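Flagellar protein (PDB 3C12) probably acts as a scaffold that caps the growing flagellar hook during its assembly, represented here by its C-terminal part with Ig-like and tudor-like domains. Local coordinates at residues 129-132 / 133-136. Numbering follows the deposited sequence.
Sequences SPLA and NVLR
P130 and N133 meet across a tight local turn, a contact at the protein surface where strand 127-130 ends and the chain bends into its C-terminal tail. The link is a backbone bond from N133 N to P130 O, 2.9 Å long and nearly straight at 162°, which closes a four-residue loop through L131 and A132. The side chains of the same two residues also meet. The proline ring, tilted against the amide of N133, presents its CG corner to the amide face: P130 CG stands over the amide nearer its ND2 end, and P130 CD lies higher, above the bond from N133 CG to OD1, 3.9 Å from N133 CG. What brings the amide there is the first torsion of N133, chi1 -73°, which sets CG beside its own backbone N and hence back over the turn. Nearer the backbone, N133 CB lies 3.8 Å from S129 OG, so both of the last strand residues touch the same asparagine.

A second, apolar contact follows at the same spacing of three. The tip of L131 curls round to V134, with CD2 4.2 Å from V134 CG2, the methyl placed beside the backbone N of V134. Both side chains also lean on strand 118-123, L131 on L119 and V134 on L121, which ties the turn to the neighbouring strand. Beyond it, L135 and R136 make backbone hydrogen bonds with L15, and R136 forms a salt bridge with E65. N133 also packs against L135 of the second subunit.

P130 to N133 form a beta turn, closed by the i to i+3 bond. L131 has the backbone angles of the first corner of a type II turn, whereas A132, with phi 147°, departs from the standard second corner. Within the tudor-like family region, this turn redirects the chain from strand 127-130 toward strand 13-17.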
# COMPACT_ATOMS: atom_id res chain seq x y z
N SER A 129 9.73 -10.21 0.52
CA SER A 129 8.55 -10.01 -0.28
C SER A 129 8.23 -11.22 -1.11
O SER A 129 9.08 -11.74 -1.83
CB SER A 129 8.72 -8.81 -1.21
OG SER A 129 7.56 -8.67 -2.02
N PRO A 130 6.99 -11.69 -1.02
CA PRO A 130 6.61 -12.86 -1.82
C PRO A 130 6.50 -12.47 -3.30
O PRO A 130 5.96 -11.41 -3.65
CB PRO A 130 5.27 -13.25 -1.22
CG PRO A 130 4.71 -11.95 -0.75
CD PRO A 130 5.91 -11.31 -0.10
N LEU A 131 7.05 -13.31 -4.15
CA LEU A 131 6.98 -13.09 -5.59
C LEU A 131 5.47 -13.13 -5.80
O LEU A 131 4.86 -14.19 -5.62
CB LEU A 131 7.67 -14.25 -6.31
CG LEU A 131 7.80 -14.22 -7.83
CD1 LEU A 131 6.45 -14.49 -8.48
CD2 LEU A 131 8.37 -12.87 -8.26
N ALA A 132 4.88 -12.00 -6.16
CA ALA A 132 3.43 -11.90 -6.36
C ALA A 132 3.04 -10.50 -5.95
O ALA A 132 2.21 -9.86 -6.60
CB ALA A 132 2.67 -12.91 -5.50
N ASN A 133 3.64 -10.05 -4.85
CA ASN A 133 3.38 -8.73 -4.34
C ASN A 133 4.08 -7.75 -5.27
O ASN A 133 3.92 -6.55 -5.13
CB ASN A 133 3.92 -8.56 -2.92
CG ASN A 133 3.10 -9.30 -1.89
OD1 ASN A 133 3.00 -8.87 -0.75
ND2 ASN A 133 2.52 -10.42 -2.28
N VAL A 134 4.85 -8.28 -6.22
CA VAL A 134 5.56 -7.41 -7.15
C VAL A 134 4.60 -6.75 -8.13
O VAL A 134 3.71 -7.40 -8.69
CB VAL A 134 6.63 -8.18 -7.95
CG1 VAL A 134 7.45 -7.21 -8.80
CG2 VAL A 134 7.53 -8.94 -6.99
N LEU A 135 4.77 -5.45 -8.32
CA LEU A 135 3.93 -4.68 -9.23
C LEU A 135 4.52 -4.74 -10.64
O LEU A 135 3.79 -4.81 -11.63
CB LEU A 135 3.82 -3.23 -8.75
CG LEU A 135 2.95 -2.21 -9.52
CD1 LEU A 135 3.71 -1.62 -10.70
CD2 LEU A 135 1.65 -2.89 -9.98
N ARG A 136 5.85 -4.72 -10.72
CA ARG A 136 6.53 -4.78 -12.01
C ARG A 136 8.01 -4.52 -11.82
O ARG A 136 8.43 -3.98 -10.79
CB ARG A 136 5.96 -3.73 -12.96
CG ARG A 136 6.38 -2.30 -12.64
CD ARG A 136 6.20 -1.42 -13.87
NE ARG A 136 6.66 -0.05 -13.67
CZ ARG A 136 5.87 0.96 -13.31
NH1 ARG A 136 4.57 0.76 -13.10
NH2 ARG A 136 6.39 2.18 -13.17